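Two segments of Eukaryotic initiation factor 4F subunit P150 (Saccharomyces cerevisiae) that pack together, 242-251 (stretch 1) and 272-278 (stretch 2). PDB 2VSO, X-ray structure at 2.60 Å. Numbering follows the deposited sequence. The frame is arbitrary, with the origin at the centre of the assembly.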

ATOM      1  N   GLY C 242     -35.234   5.622   0.029  1.00 62.16           N
ATOM      2  CA  GLY C 242     -33.781   5.532  -0.021  1.00 66.15           C
ATOM      3  C   GLY C 242     -33.043   6.831   0.230  1.00 85.49           C
ATOM      4  O   GLY C 242     -31.983   6.860   0.850  1.00 75.15           O
ATOM      5  N   SER C 243     -33.609   7.915  -0.276  1.00100.49           N
ATOM      6  CA  SER C 243     -33.119   9.243   0.019  1.00 83.57           C
ATOM      7  C   SER C 243     -33.344   9.522   1.501  1.00 78.50           C
ATOM      8  O   SER C 243     -32.563  10.219   2.139  1.00 79.04           O
ATOM      9  CB  SER C 243     -33.844  10.267  -0.840  1.00 74.95           C
ATOM     10  N   GLN C 244     -34.420   8.958   2.041  1.00 79.14           N
ATOM     11  CA  GLN C 244     -34.796   9.175   3.434  1.00 92.77           C
ATOM     12  C   GLN C 244     -33.890   8.434   4.409  1.00 79.59           C
ATOM     13  O   GLN C 244     -33.792   8.809   5.573  1.00 84.48           O
ATOM     14  CB  GLN C 244     -36.242   8.741   3.672  1.00101.13           C
ATOM     15  CG  GLN C 244     -37.272   9.444   2.815  1.00 99.42           C
ATOM     16  CD  GLN C 244     -38.589   8.693   2.779  1.00104.89           C
ATOM     17  OE1 GLN C 244     -38.625   7.467   2.911  1.00103.28           O
ATOM     18  NE2 GLN C 244     -39.678   9.422   2.598  1.00109.95           N
ATOM     19  N   LEU C 245     -33.255   7.366   3.944  1.00 66.94           N
ATOM     20  CA  LEU C 245     -32.336   6.614   4.788  1.00 71.31           C
ATOM     21  C   LEU C 245     -30.998   7.345   4.861  1.00 67.79           C
ATOM     22  O   LEU C 245     -30.352   7.386   5.907  1.00 61.28           O
ATOM     23  CB  LEU C 245     -32.137   5.197   4.252  1.00 67.27           C
ATOM     24  CG  LEU C 245     -31.198   4.345   5.108  1.00 73.36           C
ATOM     25  CD1 LEU C 245     -31.924   3.810   6.328  1.00 63.14           C
ATOM     26  CD2 LEU C 245     -30.551   3.219   4.307  1.00 63.65           C
ATOM     27  N   LEU C 246     -30.588   7.919   3.734  1.00 68.64           N
ATOM     28  CA  LEU C 246     -29.397   8.755   3.687  1.00 55.57           C
ATOM     29  C   LEU C 246     -29.581   9.996   4.558  1.00 55.75           C
ATOM     30  O   LEU C 246     -28.648  10.438   5.221  1.00 59.62           O
ATOM     31  CB  LEU C 246     -29.054   9.128   2.248  1.00 43.99           C
ATOM     32  CG  LEU C 246     -28.524   7.976   1.395  1.00 52.21           C
ATOM     33  CD1 LEU C 246     -28.052   8.467   0.040  1.00 52.65           C
ATOM     34  CD2 LEU C 246     -27.418   7.223   2.112  1.00 43.13           C
ATOM     35  N   ASP C 247     -30.790  10.539   4.573  1.00 58.29           N
ATOM     36  CA  ASP C 247     -31.105  11.651   5.462  1.00 77.40           C
ATOM     37  C   ASP C 247     -30.735  11.314   6.910  1.00 67.22           C
ATOM     38  O   ASP C 247     -29.983  12.040   7.544  1.00 70.53           O
ATOM     39  CB  ASP C 247     -32.581  12.031   5.348  1.00 90.64           C
ATOM     40  CG  ASP C 247     -32.921  12.674   4.006  1.00 91.35           C
ATOM     41  OD1 ASP C 247     -31.990  13.167   3.329  1.00 80.58           O
ATOM     42  OD2 ASP C 247     -34.120  12.697   3.634  1.00 90.83           O
ATOM     43  N   SER C 248     -31.252  10.200   7.420  1.00 67.72           N
ATOM     44  CA  SER C 248     -30.947   9.734   8.771  1.00 64.42           C
ATOM     45  C   SER C 248     -29.450   9.533   8.963  1.00 83.28           C
ATOM     46  O   SER C 248     -28.876   9.951   9.968  1.00 87.90           O
ATOM     47  CB  SER C 248     -31.653   8.403   9.064  1.00 47.41           C
ATOM     48  OG  SER C 248     -33.044   8.459   8.809  1.00 68.61           O
ATOM     49  N   LEU C 249     -28.833   8.870   7.993  1.00 65.34           N
ATOM     50  CA  LEU C 249     -27.426   8.505   8.068  1.00 67.14           C
ATOM     51  C   LEU C 249     -26.488   9.723   8.121  1.00 69.32           C
ATOM     52  O   LEU C 249     -25.527   9.753   8.892  1.00 68.98           O
ATOM     53  CB  LEU C 249     -27.077   7.605   6.881  1.00 49.59           C
ATOM     54  CG  LEU C 249     -25.624   7.211   6.637  1.00 58.63           C
ATOM     55  CD1 LEU C 249     -24.973   6.677   7.902  1.00 55.68           C
ATOM     56  CD2 LEU C 249     -25.547   6.204   5.512  1.00 51.57           C
ATOM     57  N   PHE C 250     -26.773  10.722   7.295  1.00 57.99           N
ATOM     58  CA  PHE C 250     -25.989  11.944   7.274  1.00 57.88           C
ATOM     59  C   PHE C 250     -26.206  12.785   8.534  1.00 65.88           C
ATOM     60  O   PHE C 250     -25.340  13.559   8.931  1.00 74.01           O
ATOM     61  CB  PHE C 250     -26.265  12.736   6.000  1.00 46.19           C
ATOM     62  CG  PHE C 250     -25.473  12.258   4.818  1.00 65.00           C
ATOM     63  CD1 PHE C 250     -25.932  11.217   4.038  1.00 75.36           C
ATOM     64  CD2 PHE C 250     -24.255  12.837   4.502  1.00 54.05           C
ATOM     65  CE1 PHE C 250     -25.198  10.769   2.962  1.00 78.49           C
ATOM     66  CE2 PHE C 250     -23.522  12.397   3.427  1.00 50.48           C
ATOM     67  CZ  PHE C 250     -23.989  11.365   2.655  1.00 51.57           C
ATOM     68  N   GLY C 251     -27.349  12.611   9.179  1.00 53.06           N
ATOM     69  CA  GLY C 251     -27.590  13.259  10.449  1.00 55.52           C
ATOM     70  C   GLY C 251     -26.801  12.632  11.584  1.00 60.62           C
ATOM     71  O   GLY C 251     -26.553  13.264  12.600  1.00 87.49           O
TER
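Stretch 2, residues 272-278: DIKELRH

Stretch 2 is a helix that lies roughly antiparallel across the helix of stretch 1 in a small contact, held by one buried aromatic ring and by one arginine that reaches across to a salt bridge. All of 272-278 is helical: phi runs from -62° to -82° and psi from -33° to -49°, and the backbone hydrogen bonds from Leu-276 N to Asp-272 O (3.0 Å), Arg-277 N to Ile-273 O (2.8 Å) and His-278 N to Lys-274 O (3.1 Å) keep the i to i+4 pattern. The N-to-C directions of the two helices make an angle of 148° (signed crossing angle -148°), and their axes approach no closer than 11.5 Å. That spacing is wide, which fits a buried surface of just 328 Å², both sides summed.

The backbones are nearest at Phe-250 and Lys-274, whose CA atoms lie 7.0 Å apart. Here the CA-to-CB bond of Phe-250 points toward stretch 2, and the phenyl ring meets its main chain: Phe-250 CE2 is 3.6 Å from Ile-273 O and 3.9 Å from Lys-274 CA, the latter at the ring edge. The apolar part is thinner, with Phe-250 CE2 and Ile-273 CD1 4.3 Å apart. One face of the same ring is covered by Arg-277 CG.

Arg-277 carries the contact onward, toward the start of stretch 1, consistent with the antiparallel course. Its side chain sits as a knob among Ser-243, Leu-246, Asp-247 and Phe-250. Arg-277 NH1 lies 3.4 Å from Phe-250 CD1 and 3.6 Å from Leu-246 CB, which packs over one face of the guanidinium. At the guanidinium edge, Arg-277 NH2 donates to Asp-247 OD1 at 2.8 Å with a nearly linear N-H...O angle of 170°, a hydrogen bond within the salt bridge. Although the CA-to-CB bond of Asp-247 points away from stretch 2, its carboxylate comes nearer, allowing this pairing.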

ATOM      1  N   ASP C 272     -16.414  15.893   3.602  1.00 52.62           N
ATOM      2  CA  ASP C 272     -16.397  15.825   2.146  1.00 50.29           C
ATOM      3  C   ASP C 272     -17.533  15.040   1.482  1.00 64.08           C
ATOM      4  O   ASP C 272     -17.984  15.456   0.419  1.00 68.73           O
ATOM      5  CB  ASP C 272     -15.033  15.367   1.638  1.00 36.95           C
ATOM      6  CG  ASP C 272     -13.952  16.418   1.863  1.00 67.83           C
ATOM      7  OD1 ASP C 272     -14.250  17.440   2.519  1.00 81.48           O
ATOM      8  OD2 ASP C 272     -12.812  16.225   1.386  1.00 74.49           O
ATOM      9  N   ILE C 273     -18.000  13.927   2.071  1.00 46.63           N
ATOM     10  CA  ILE C 273     -19.229  13.299   1.538  1.00 78.34           C
ATOM     11  C   ILE C 273     -20.460  14.136   1.842  1.00 69.71           C
ATOM     12  O   ILE C 273     -21.394  14.161   1.052  1.00 61.77           O
ATOM     13  CB  ILE C 273     -19.504  11.823   1.986  1.00 56.02           C
ATOM     14  CG1 ILE C 273     -18.686  11.448   3.212  1.00 59.79           C
ATOM     15  CG2 ILE C 273     -19.331  10.833   0.821  1.00 49.38           C
ATOM     16  CD1 ILE C 273     -19.438  11.627   4.496  1.00 59.59           C
ATOM     17  N   LYS C 274     -20.440  14.820   2.985  1.00 61.95           N
ATOM     18  CA  LYS C 274     -21.535  15.697   3.388  1.00 54.36           C
ATOM     19  C   LYS C 274     -21.718  16.832   2.386  1.00 45.44           C
ATOM     20  O   LYS C 274     -22.835  17.195   2.059  1.00 73.12           O
ATOM     21  CB  LYS C 274     -21.290  16.246   4.788  1.00 28.86           C
ATOM     22  CG  LYS C 274     -22.527  16.627   5.558  1.00 48.09           C
ATOM     23  CD  LYS C 274     -23.327  17.711   4.871  1.00 76.47           C
ATOM     24  CE  LYS C 274     -24.782  17.670   5.304  1.00 85.75           C
ATOM     25  NZ  LYS C 274     -25.549  18.815   4.763  1.00 99.28           N
ATOM     26  N   GLU C 275     -20.617  17.368   1.877  1.00 42.77           N
ATOM     27  CA  GLU C 275     -20.683  18.439   0.893  1.00 66.12           C
ATOM     28  C   GLU C 275     -20.976  17.860  -0.469  1.00 66.14           C
ATOM     29  O   GLU C 275     -21.654  18.481  -1.280  1.00 73.03           O
ATOM     30  CB  GLU C 275     -19.381  19.249   0.834  1.00 62.54           C
ATOM     31  CG  GLU C 275     -19.324  20.188  -0.374  1.00 83.64           C
ATOM     32  CD  GLU C 275     -18.012  20.941  -0.510  1.00 92.60           C
ATOM     33  OE1 GLU C 275     -17.939  21.869  -1.349  1.00 92.46           O
ATOM     34  OE2 GLU C 275     -17.055  20.607   0.217  1.00 98.15           O
ATOM     35  N   LEU C 276     -20.450  16.667  -0.719  1.00 52.58           N
ATOM     36  CA  LEU C 276     -20.671  15.996  -1.990  1.00 54.36           C
ATOM     37  C   LEU C 276     -22.139  15.632  -2.210  1.00 57.81           C
ATOM     38  O   LEU C 276     -22.646  15.784  -3.307  1.00 41.40           O
ATOM     39  CB  LEU C 276     -19.790  14.758  -2.125  1.00 46.83           C
ATOM     40  CG  LEU C 276     -19.949  14.019  -3.458  1.00 52.91           C
ATOM     41  CD1 LEU C 276     -19.745  14.967  -4.611  1.00 49.78           C
ATOM     42  CD2 LEU C 276     -18.993  12.862  -3.554  1.00 60.24           C
ATOM     43  N   ARG C 277     -22.820  15.158  -1.171  1.00 45.29           N
ATOM     44  CA  ARG C 277     -24.216  14.780  -1.300  1.00 51.17           C
ATOM     45  C   ARG C 277     -25.124  16.002  -1.232  1.00 65.81           C
ATOM     46  O   ARG C 277     -26.033  16.151  -2.036  1.00 78.79           O
ATOM     47  CB  ARG C 277     -24.626  13.713  -0.260  1.00 33.42           C
ATOM     48  CG  ARG C 277     -26.075  13.825   0.171  1.00 46.63           C
ATOM     49  CD  ARG C 277     -26.752  12.467   0.332  1.00 53.17           C
ATOM     50  NE  ARG C 277     -28.214  12.531   0.225  1.00 44.85           N
ATOM     51  CZ  ARG C 277     -29.040  12.626   1.262  1.00 69.14           C
ATOM     52  NH1 ARG C 277     -28.558  12.688   2.494  1.00 89.04           N
ATOM     53  NH2 ARG C 277     -30.351  12.668   1.068  1.00 73.58           N
ATOM     54  N   HIS C 278     -24.851  16.889  -0.288  1.00 68.30           N
ATOM     55  CA  HIS C 278     -25.728  18.019  -0.033  1.00 59.59           C
ATOM     56  C   HIS C 278     -25.532  19.216  -0.972  1.00 72.69           C
ATOM     57  O   HIS C 278     -26.498  19.737  -1.520  1.00 79.41           O
ATOM     58  CB  HIS C 278     -25.591  18.465   1.422  1.00 59.04           C
ATOM     59  CG  HIS C 278     -26.507  19.584   1.793  1.00 52.89           C
ATOM     60  ND1 HIS C 278     -26.095  20.897   1.835  1.00 63.52           N
ATOM     61  CD2 HIS C 278     -27.818  19.590   2.117  1.00 60.48           C
ATOM     62  CE1 HIS C 278     -27.114  21.663   2.177  1.00 66.62           C
ATOM     63  NE2 HIS C 278     -28.173  20.894   2.351  1.00 72.83           N
TER